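Long-range contact in DNA polymerase sliding clamp 3 (Sulfolobus tokodaii, PDB 3AIZ), which forms part of a ring-shaped sliding clamp that encircles DNA and tethers DNA polymerase and other DNA-processing proteins to it: residues 1-12 / 81-91. Numbering follows the deposited sequence.
Sequences MRVKVIDADAFS and VTKNDSLYLET
Val3 and Leu89, and one step further on Val5 and Leu87, are the hydrogen-bonded pairs of an antiparallel ladder between strands 2-5 and 86-91, whose axes approach to 4.6 Å. Val3 N binds Leu89 O at 2.9 Å, Leu87 N binds Val5 O, and the two return bonds complete both pairs. Beyond Val3, the bond from Thr91 N to Met1 O is weak.

Arg2, Lys4 and Tyr88 share the more exposed face of this sheet. The Lys4 chain, extended throughout from a chi1 of 176° that sets CG opposite the backbone N, runs alongside the phenol, CD 3.4 Å from Tyr88 CE2, and ends beside the hydroxyl. From the other flank Arg2 sends NH1 to within 3.6 Å of Tyr88 CE2, guanidinium and ring planes 39° apart, while its NH2 makes a salt bridge with Glu58 on the neighbouring strand 58-60.

This is the PCNA clamp fold, in whose N-terminal domain helices 8-18 and 71-78 lie against the opposite, apolar face of the sheet. On that face Ala8 CB presses on Leu87 CB at 3.6 Å, Val81 CG2 packs against Asp9 CA at 3.9 Å nearby, Val5 CG2 lies over one face of the Phe11 ring, offset toward its rim, and Leu89 reaches on to Phe74.

At the start of helix 8-18 the polar contacts resume. Lys83, bent at chi2, swings NZ back to Asp9 OD2 at 3.2 Å, a salt bridge on the syn side but 31° out of the carboxylate plane.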
loop_
_atom_site.group_PDB
_atom_site.type_symbol
_atom_site.label_atom_id
_atom_site.label_comp_id
_atom_site.label_asym_id
_atom_site.label_seq_id
_atom_site.Cartn_x
_atom_site.Cartn_y
_atom_site.Cartn_z
ATOM N N MET C 1 -39.912 15.624 -28.893
ATOM C CA MET C 1 -38.795 16.539 -29.103
ATOM C C MET C 1 -37.500 15.797 -29.421
ATOM O O MET C 1 -37.424 14.577 -29.279
ATOM C CB MET C 1 -38.608 17.450 -27.885
ATOM C CG MET C 1 -38.898 16.789 -26.543
ATOM S SD MET C 1 -37.816 15.395 -26.167
ATOM C CE MET C 1 -36.207 16.173 -26.274
ATOM N N ARG C 2 -36.489 16.543 -29.854
ATOM C CA ARG C 2 -35.196 15.961 -30.203
ATOM C C ARG C 2 -34.051 16.881 -29.786
ATOM O O ARG C 2 -33.953 18.016 -30.250
ATOM C CB ARG C 2 -35.125 15.671 -31.703
ATOM C CG ARG C 2 -33.857 14.955 -32.140
ATOM C CD ARG C 2 -33.887 14.639 -33.627
ATOM N NE ARG C 2 -32.689 13.928 -34.064
ATOM C CZ ARG C 2 -31.568 14.525 -34.457
ATOM N NH1 ARG C 2 -30.527 13.797 -34.841
ATOM N NH2 ARG C 2 -31.487 15.849 -34.467
ATOM N N VAL C 3 -33.184 16.377 -28.913
ATOM C CA VAL C 3 -32.092 17.169 -28.360
ATOM C C VAL C 3 -30.754 16.439 -28.484
ATOM O O VAL C 3 -30.696 15.214 -28.385
ATOM C CB VAL C 3 -32.359 17.516 -26.880
ATOM C CG1 VAL C 3 -31.151 18.186 -26.259
ATOM C CG2 VAL C 3 -33.587 18.405 -26.757
ATOM N N LYS C 4 -29.683 17.197 -28.702
ATOM C CA LYS C 4 -28.353 16.614 -28.860
ATOM C C LYS C 4 -27.315 17.275 -27.956
ATOM O O LYS C 4 -27.158 18.496 -27.960
ATOM C CB LYS C 4 -27.899 16.699 -30.319
ATOM C CG LYS C 4 -26.480 16.203 -30.556
ATOM C CD LYS C 4 -26.051 16.416 -31.998
ATOM C CE LYS C 4 -24.633 15.916 -32.233
ATOM N NZ LYS C 4 -24.203 16.110 -33.646
ATOM N N VAL C 5 -26.603 16.456 -27.188
ATOM C CA VAL C 5 -25.544 16.937 -26.311
ATOM C C VAL C 5 -24.187 16.473 -26.821
ATOM O O VAL C 5 -24.033 15.320 -27.222
ATOM C CB VAL C 5 -25.725 16.416 -24.874
ATOM C CG1 VAL C 5 -24.549 16.834 -24.003
ATOM C CG2 VAL C 5 -27.034 16.913 -24.289
ATOM N N ILE C 6 -23.203 17.366 -26.804
ATOM C CA ILE C 6 -21.857 17.008 -27.240
ATOM C C ILE C 6 -21.028 16.421 -26.098
ATOM O O ILE C 6 -20.643 15.254 -26.141
ATOM C CB ILE C 6 -21.118 18.203 -27.868
ATOM C CG1 ILE C 6 -21.802 18.618 -29.173
ATOM C CG2 ILE C 6 -19.662 17.851 -28.126
ATOM C CD1 ILE C 6 -21.123 19.770 -29.883
ATOM N N ASP C 7 -20.756 17.232 -25.080
ATOM C CA ASP C 7 -20.018 16.758 -23.914
ATOM C C ASP C 7 -20.938 15.955 -23.002
ATOM O O ASP C 7 -21.298 16.407 -21.915
ATOM C CB ASP C 7 -19.402 17.930 -23.147
ATOM C CG ASP C 7 -18.478 17.477 -22.027
ATOM O OD1 ASP C 7 -18.352 16.252 -21.812
ATOM O OD2 ASP C 7 -17.876 18.346 -21.363
ATOM N N ALA C 8 -21.312 14.763 -23.453
ATOM C CA ALA C 8 -22.257 13.925 -22.724
ATOM C C ALA C 8 -21.646 13.330 -21.462
ATOM O O ALA C 8 -22.364 12.850 -20.585
ATOM C CB ALA C 8 -22.794 12.823 -23.626
ATOM N N ASP C 9 -20.320 13.361 -21.371
ATOM C CA ASP C 9 -19.629 12.824 -20.204
ATOM C C ASP C 9 -19.957 13.645 -18.962
ATOM O O ASP C 9 -20.344 13.103 -17.927
ATOM C CB ASP C 9 -18.116 12.802 -20.431
ATOM C CG ASP C 9 -17.368 12.109 -19.307
ATOM O OD1 ASP C 9 -17.878 11.094 -18.787
ATOM O OD2 ASP C 9 -16.267 12.575 -18.945
ATOM N N ALA C 10 -19.798 14.960 -19.072
ATOM C CA ALA C 10 -20.124 15.860 -17.976
ATOM C C ALA C 10 -21.631 15.876 -17.757
ATOM O O ALA C 10 -22.108 15.801 -16.625
ATOM C CB ALA C 10 -19.613 17.260 -18.271
ATOM N N PHE C 11 -22.371 15.962 -18.857
ATOM C CA PHE C 11 -23.828 15.996 -18.819
ATOM C C PHE C 11 -24.410 14.869 -17.967
ATOM O O PHE C 11 -25.398 15.062 -17.262
ATOM C CB PHE C 11 -24.389 15.925 -20.241
ATOM C CG PHE C 11 -25.886 16.011 -20.311
ATOM C CD1 PHE C 11 -26.521 17.239 -20.379
ATOM C CD2 PHE C 11 -26.658 14.861 -20.323
ATOM C CE1 PHE C 11 -27.897 17.320 -20.449
ATOM C CE2 PHE C 11 -28.037 14.937 -20.394
ATOM C CZ PHE C 11 -28.656 16.167 -20.457
ATOM N N SER C 12 -23.791 13.695 -18.032
ATOM C CA SER C 12 -24.298 12.532 -17.313
ATOM C C SER C 12 -24.187 12.696 -15.800
ATOM O O SER C 12 -25.022 12.186 -15.051
ATOM C CB SER C 12 -23.570 11.263 -17.759
ATOM O OG SER C 12 -22.199 11.309 -17.407
ATOM N N VAL C 81 -21.188 6.272 -21.268
ATOM C CA VAL C 81 -20.724 7.242 -22.255
ATOM C C VAL C 81 -19.219 7.450 -22.145
ATOM O O VAL C 81 -18.652 7.401 -21.053
ATOM C CB VAL C 81 -21.438 8.602 -22.114
ATOM C CG1 VAL C 81 -22.946 8.420 -22.179
ATOM C CG2 VAL C 81 -21.031 9.289 -20.821
ATOM N N THR C 82 -18.576 7.678 -23.285
ATOM C CA THR C 82 -17.142 7.918 -23.319
ATOM C C THR C 82 -16.855 9.406 -23.478
ATOM O O THR C 82 -17.762 10.235 -23.397
ATOM C CB THR C 82 -16.471 7.152 -24.471
ATOM O OG1 THR C 82 -16.961 7.643 -25.724
ATOM C CG2 THR C 82 -16.769 5.666 -24.362
ATOM N N LYS C 83 -15.589 9.739 -23.704
ATOM C CA LYS C 83 -15.183 11.127 -23.888
ATOM C C LYS C 83 -15.666 11.664 -25.231
ATOM O O LYS C 83 -16.065 12.823 -25.340
ATOM C CB LYS C 83 -13.661 11.254 -23.794
ATOM C CG LYS C 83 -13.070 10.789 -22.472
ATOM C CD LYS C 83 -13.470 11.706 -21.327
ATOM C CE LYS C 83 -12.764 11.315 -20.037
ATOM N NZ LYS C 83 -13.067 12.262 -18.926
ATOM N N ASN C 84 -15.629 10.811 -26.250
ATOM C CA ASN C 84 -15.997 11.213 -27.604
ATOM C C ASN C 84 -17.391 10.742 -28.017
ATOM O O ASN C 84 -17.660 10.533 -29.201
ATOM C CB ASN C 84 -14.951 10.721 -28.609
ATOM C CG ASN C 84 -14.735 9.220 -28.541
ATOM O OD1 ASN C 84 -15.663 8.437 -28.743
ATOM N ND2 ASN C 84 -13.502 8.811 -28.260
ATOM N N ASP C 85 -18.271 10.575 -27.035
ATOM C CA ASP C 85 -19.650 10.181 -27.299
ATOM C C ASP C 85 -20.567 11.392 -27.366
ATOM O O ASP C 85 -20.511 12.270 -26.507
ATOM C CB ASP C 85 -20.156 9.229 -26.214
ATOM C CG ASP C 85 -19.942 7.776 -26.568
ATOM O OD1 ASP C 85 -19.885 7.459 -27.775
ATOM O OD2 ASP C 85 -19.840 6.948 -25.639
ATOM N N SER C 86 -21.408 11.436 -28.393
ATOM C CA SER C 86 -22.455 12.444 -28.480
ATOM C C SER C 86 -23.772 11.811 -28.051
ATOM O O SER C 86 -24.015 10.635 -28.318
ATOM C CB SER C 86 -22.560 13.003 -29.901
ATOM O OG SER C 86 -22.840 11.976 -30.838
ATOM N N LEU C 87 -24.618 12.585 -27.381
ATOM C CA LEU C 87 -25.858 12.045 -26.835
ATOM C C LEU C 87 -27.093 12.633 -27.510
ATOM O O LEU C 87 -27.111 13.804 -27.882
ATOM C CB LEU C 87 -25.913 12.271 -25.323
ATOM C CG LEU C 87 -27.088 11.648 -24.570
ATOM C CD1 LEU C 87 -26.613 11.011 -23.276
ATOM C CD2 LEU C 87 -28.171 12.682 -24.302
ATOM N N TYR C 88 -28.122 11.806 -27.668
ATOM C CA TYR C 88 -29.379 12.242 -28.265
ATOM C C TYR C 88 -30.560 11.840 -27.390
ATOM O O TYR C 88 -30.661 10.692 -26.956
ATOM C CB TYR C 88 -29.553 11.642 -29.664
ATOM C CG TYR C 88 -28.540 12.115 -30.685
ATOM C CD1 TYR C 88 -27.329 11.453 -30.849
ATOM C CD2 TYR C 88 -28.801 13.213 -31.495
ATOM C CE1 TYR C 88 -26.403 11.877 -31.785
ATOM C CE2 TYR C 88 -27.881 13.644 -32.434
ATOM C CZ TYR C 88 -26.682 12.973 -32.573
ATOM O OH TYR C 88 -25.761 13.395 -33.505
ATOM N N LEU C 89 -31.450 12.789 -27.131
ATOM C CA LEU C 89 -32.673 12.511 -26.390
ATOM C C LEU C 89 -33.866 12.743 -27.304
ATOM O O LEU C 89 -33.874 13.690 -28.087
ATOM C CB LEU C 89 -32.768 13.401 -25.152
ATOM C CG LEU C 89 -31.649 13.229 -24.122
ATOM C CD1 LEU C 89 -31.741 14.291 -23.037
ATOM C CD2 LEU C 89 -31.683 11.835 -23.517
ATOM N N GLU C 90 -34.871 11.878 -27.210
ATOM C CA GLU C 90 -35.999 11.942 -28.130
ATOM C C GLU C 90 -37.218 11.206 -27.580
ATOM O O GLU C 90 -37.114 10.448 -26.618
ATOM C CB GLU C 90 -35.590 11.363 -29.487
ATOM C CG GLU C 90 -36.526 11.701 -30.635
ATOM C CD GLU C 90 -35.941 11.330 -31.987
ATOM O OE1 GLU C 90 -34.787 10.850 -32.025
ATOM O OE2 GLU C 90 -36.634 11.522 -33.008
ATOM N N THR C 91 -38.374 11.442 -28.194
ATOM C CA THR C 91 -39.607 10.771 -27.799
ATOM C C THR C 91 -40.181 9.978 -28.969
ATOM O O THR C 91 -40.382 10.520 -30.055
ATOM C CB THR C 91 -40.663 11.777 -27.305
ATOM O OG1 THR C 91 -40.144 12.515 -26.193
ATOM C CG2 THR C 91 -41.929 11.051 -26.878
#